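Local coordinates for tailspike protein (Siphovirus 9NA, PDB 3RIQ), which binds the lipopolysaccharide of Salmonella as the receptor-binding tailspike of the phage and cleaves its O-antigen chains as an endorhamnosidase, at the interface of chains A and B. Residues are numbered along the deposited sequence; one frame, centred on the assembly and turned at random. Chains: chain A/B, Tailspike protein.

Contact 1: the interface of chains A and B. Residues chain A 386, 408-410; chain B 384, 405-406, 423.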
loop_
_atom_site.group_PDB
_atom_site.type_symbol
_atom_site.label_atom_id
_atom_site.label_comp_id
_atom_site.label_asym_id
_atom_site.label_seq_id
_atom_site.Cartn_x
_atom_site.Cartn_y
_atom_site.Cartn_z
ATOM N N MET A 386 -10.219 1.579 9.227
ATOM C CA MET A 386 -9.774 1.257 10.587
ATOM C C MET A 386 -9.646 2.560 11.356
ATOM O O MET A 386 -8.981 3.500 10.900
ATOM C CB MET A 386 -8.440 0.496 10.560
ATOM C CG MET A 386 -8.536 -0.913 9.961
ATOM S SD MET A 386 -7.100 -1.916 10.320
ATOM C CE MET A 386 -5.825 -1.108 9.382
ATOM N N SER A 408 -13.497 -1.328 11.208
ATOM C CA SER A 408 -13.005 -1.778 12.494
ATOM C C SER A 408 -12.672 -0.571 13.367
ATOM O O SER A 408 -12.016 0.374 12.882
ATOM C CB SER A 408 -11.749 -2.658 12.248
ATOM O OG SER A 408 -11.110 -2.962 13.458
ATOM N N CYS A 409 -13.140 -0.582 14.628
ATOM C CA CYS A 409 -12.830 0.488 15.577
ATOM C C CYS A 409 -12.089 -0.094 16.752
ATOM O O CYS A 409 -12.641 -0.951 17.472
ATOM C CB CYS A 409 -14.101 1.206 16.059
ATOM S SG CYS A 409 -15.097 1.823 14.695
ATOM N N ALA A 410 -10.856 0.341 16.957
ATOM C CA ALA A 410 -9.963 -0.298 17.941
ATOM C C ALA A 410 -10.025 0.363 19.301
ATOM O O ALA A 410 -10.604 1.456 19.482
ATOM C CB ALA A 410 -8.506 -0.264 17.427
ATOM N N GLY B 384 -5.114 -4.446 11.827
ATOM C CA GLY B 384 -5.094 -4.949 10.473
ATOM C C GLY B 384 -3.974 -5.949 10.311
ATOM O O GLY B 384 -2.902 -5.614 9.811
ATOM N N SER B 405 -6.472 -5.312 16.774
ATOM C CA SER B 405 -7.777 -5.117 16.129
ATOM C C SER B 405 -7.687 -5.578 14.678
ATOM O O SER B 405 -6.623 -5.492 14.054
ATOM C CB SER B 405 -8.207 -3.658 16.208
ATOM O OG SER B 405 -7.323 -2.868 15.453
ATOM N N ASN B 406 -8.797 -6.111 14.157
ATOM C CA ASN B 406 -8.897 -6.553 12.754
ATOM C C ASN B 406 -7.834 -7.591 12.419
ATOM O O ASN B 406 -6.949 -7.348 11.606
ATOM C CB ASN B 406 -8.876 -5.370 11.778
ATOM C CG ASN B 406 -9.149 -5.803 10.342
ATOM O OD1 ASN B 406 -9.772 -6.816 10.119
ATOM N ND2 ASN B 406 -8.614 -5.072 9.369
ATOM N N ALA B 423 -10.009 -6.101 19.947
ATOM C CA ALA B 423 -11.072 -5.137 19.653
ATOM C C ALA B 423 -12.343 -5.755 19.086
ATOM O O ALA B 423 -12.334 -6.875 18.566
ATOM C CB ALA B 423 -10.545 -4.080 18.669
HETATM O O HOH W 1 -8.874 -0.841 13.610
#

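Contact 2: the interface of chains A and B. Residues chain A 471, 489-490, 493, 495; chain B 477-479, 484-485.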
loop_
_atom_site.group_PDB
_atom_site.type_symbol
_atom_site.label_atom_id
_atom_site.label_comp_id
_atom_site.label_asym_id
_atom_site.label_seq_id
_atom_site.Cartn_x
_atom_site.Cartn_y
_atom_site.Cartn_z
ATOM N N SER A 471 -19.582 -21.564 32.804
ATOM C CA SER A 471 -20.219 -20.401 32.208
ATOM C C SER A 471 -21.747 -20.423 32.293
ATOM O O SER A 471 -22.380 -21.480 32.502
ATOM C CB SER A 471 -19.822 -20.267 30.722
ATOM O OG SER A 471 -20.503 -21.251 29.936
ATOM N N LEU A 489 -28.843 -20.496 30.078
ATOM C CA LEU A 489 -28.425 -21.898 30.213
ATOM C C LEU A 489 -27.337 -22.010 31.270
ATOM O O LEU A 489 -26.385 -21.213 31.282
ATOM C CB LEU A 489 -27.882 -22.472 28.897
ATOM C CG LEU A 489 -28.796 -22.558 27.669
ATOM C CD1 LEU A 489 -29.930 -23.561 27.831
ATOM C CD2 LEU A 489 -29.339 -21.212 27.325
ATOM N N ASN A 490 -27.496 -22.998 32.162
ATOM C CA ASN A 490 -26.502 -23.340 33.189
ATOM C C ASN A 490 -26.335 -22.300 34.319
ATOM O O ASN A 490 -25.245 -22.169 34.885
ATOM C CB ASN A 490 -25.138 -23.712 32.548
ATOM C CG ASN A 490 -24.232 -24.483 33.510
ATOM O OD1 ASN A 490 -24.730 -25.361 34.259
ATOM N ND2 ASN A 490 -22.928 -24.155 33.524
ATOM N N GLY A 493 -24.591 -23.459 37.599
ATOM C CA GLY A 493 -24.016 -24.763 37.336
ATOM C C GLY A 493 -25.024 -25.901 37.353
ATOM O O GLY A 493 -24.618 -27.066 37.370
ATOM N N LYS A 495 -27.096 -26.721 34.868
ATOM C CA LYS A 495 -27.187 -27.381 33.552
ATOM C C LYS A 495 -28.583 -27.328 32.937
ATOM O O LYS A 495 -28.885 -28.092 32.012
ATOM C CB LYS A 495 -26.645 -28.821 33.581
ATOM C CG LYS A 495 -25.284 -28.926 34.294
ATOM C CD LYS A 495 -24.808 -30.351 34.391
ATOM C CE LYS A 495 -23.509 -30.392 35.177
ATOM N NZ LYS A 495 -23.090 -31.784 35.491
ATOM N N ALA B 477 -23.585 -24.100 27.128
ATOM C CA ALA B 477 -22.646 -23.519 28.088
ATOM C C ALA B 477 -21.566 -24.555 28.442
ATOM O O ALA B 477 -21.444 -25.582 27.770
ATOM C CB ALA B 477 -23.398 -23.068 29.372
ATOM N N ILE B 478 -20.782 -24.268 29.478
ATOM C CA ILE B 478 -19.721 -25.177 29.909
ATOM C C ILE B 478 -19.748 -25.248 31.449
ATOM O O ILE B 478 -20.128 -24.283 32.124
ATOM C CB ILE B 478 -18.312 -24.716 29.343
ATOM C CG1 ILE B 478 -17.264 -25.854 29.422
ATOM C CG2 ILE B 478 -17.828 -23.406 30.006
ATOM C CD1 ILE B 478 -15.971 -25.611 28.576
ATOM N N GLN B 479 -19.332 -26.397 31.977
ATOM C CA GLN B 479 -19.235 -26.615 33.434
ATOM C C GLN B 479 -18.167 -27.686 33.707
ATOM O O GLN B 479 -18.200 -28.746 33.094
ATOM C CB GLN B 479 -20.597 -27.087 34.006
ATOM C CG GLN B 479 -20.623 -27.208 35.527
ATOM C CD GLN B 479 -20.526 -25.876 36.236
ATOM O OE1 GLN B 479 -21.139 -24.896 35.815
ATOM N NE2 GLN B 479 -19.737 -25.830 37.323
ATOM N N VAL B 484 -22.299 -28.273 28.554
ATOM C CA VAL B 484 -23.501 -28.632 29.332
ATOM C C VAL B 484 -24.684 -27.735 28.958
ATOM O O VAL B 484 -24.515 -26.723 28.283
ATOM C CB VAL B 484 -23.290 -28.480 30.875
ATOM C CG1 VAL B 484 -22.214 -29.411 31.408
ATOM C CG2 VAL B 484 -23.019 -27.046 31.254
ATOM N N GLY B 485 -25.863 -28.079 29.446
ATOM C CA GLY B 485 -27.026 -27.208 29.287
ATOM C C GLY B 485 -27.390 -26.954 27.835
ATOM O O GLY B 485 -27.663 -25.827 27.451
#

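Contact 1: the interface of chains A and B
A:Met386 reaches from strand 385-388 toward B:Gly384 and B:Asn406, on the flank of a right-handed beta-helix that faces the neighbouring subunit of the trimer. Its CB and CG carry the chain outward, with CG anti to the carbonyl carbon (chi1 -68°). The thioether sulphur does the touching. SD lies 3.6 Å from the backbone N of B:Gly384 and packs on its CA as well. The side-chain amide of B:Asn406 crosses the methionine at about a right angle. Its ND2 points almost straight at SD, 3.6 Å away, in a weak hydrogen bond (172° at H). The chain then bends at chi3, and the methyl CE ends 4.1 Å from CA of B:Gly384.

A:Ser408, on the adjoining strand 407-409, rests on the root of the same asparagine. Its hydroxyl OG is 3.7 Å from CB of B:Asn406. OG also shares a water with the hydroxyl of B:Ser405. The water lies 3.1 Å from OG of A:Ser408 and 3.1 Å from OG of B:Ser405, so it links the two serines across the interface. Small groups pack beside the water. The methyl CB of A:Ala410 lies 3.6 Å from CB of B:Ser405. Beside it, CB of B:Ala423 meets CA of A:Ala410 at 3.9 Å.

Contact 2: the interface of chains A and B
A:Asn490 and B:Gln479 meet amide to amide, crossing at about a right angle with their planes 68° apart. They lie at a chain-chain junction in the C-terminal part, where strand 470-479 of one chain meets that of the other, which would help hold the trimer together. The asparagine gives and the glutamine accepts: ND2 of A:Asn490 is 3.0 Å from OE1 of B:Gln479. The donor lies in the plane of the glutamine carbonyl, on a lone pair. The glutamine bends at chi2 (68°), which turns its amide toward the asparagine and over A:Gly493, where CD packs on CA.

Two bonds within chain A fix the rotation of the A:Asn490 amide. Its ND2 also donates to the backbone O of A:Ser471, at 2.9 Å. Its OD1 takes the backbone N of A:Lys495 in plane, on a lone pair. ND2 thus serves an acceptor on each chain, while OD1 is held by its own loop. One flat face of the amide is covered by the methyl CG2 of B:Val484, which stands over CG at 3.6 Å. CB of the asparagine rests against the methyl of B:Ala477.

The extended chain of A:Lys495 passes slantwise over this valine. The methylenes do the touching: CG is 4.0 Å from CB of B:Val484, and CD and CE pass the methyl CG1. The methylene stem, rather than the terminal nitrogen NZ, makes this contact.

A:Ser471 and B:Ile478 pair strand to strand, both from elements 470-479. N of A:Ser471 donates to O of B:Ile478 at 2.9 Å. The return bond uses a side chain. The A:Ser471 hydroxyl sits between its backbone N and carbonyl carbon (chi1 74°) and accepts N of B:Ile478 at 3.1 Å. The same OG lies 3.4 Å from the methyl CG2 of B:Ile478.

Contact 1 and contact 2 lie about 31 Å apart, between C-alpha centres, along the same pair of chains. They share no residue. Contact 1 lies between beta-helix flanks of neighbouring chains. Contact 2 lies further toward the C-terminus, where strands and loops of the two chains come together. The deposited assembly holds three copies, so each contact should recur around the trimer. In these patches the chains meet mainly by packing and a water at contact 1, and by strand and side-chain hydrogen bonds at contact 2.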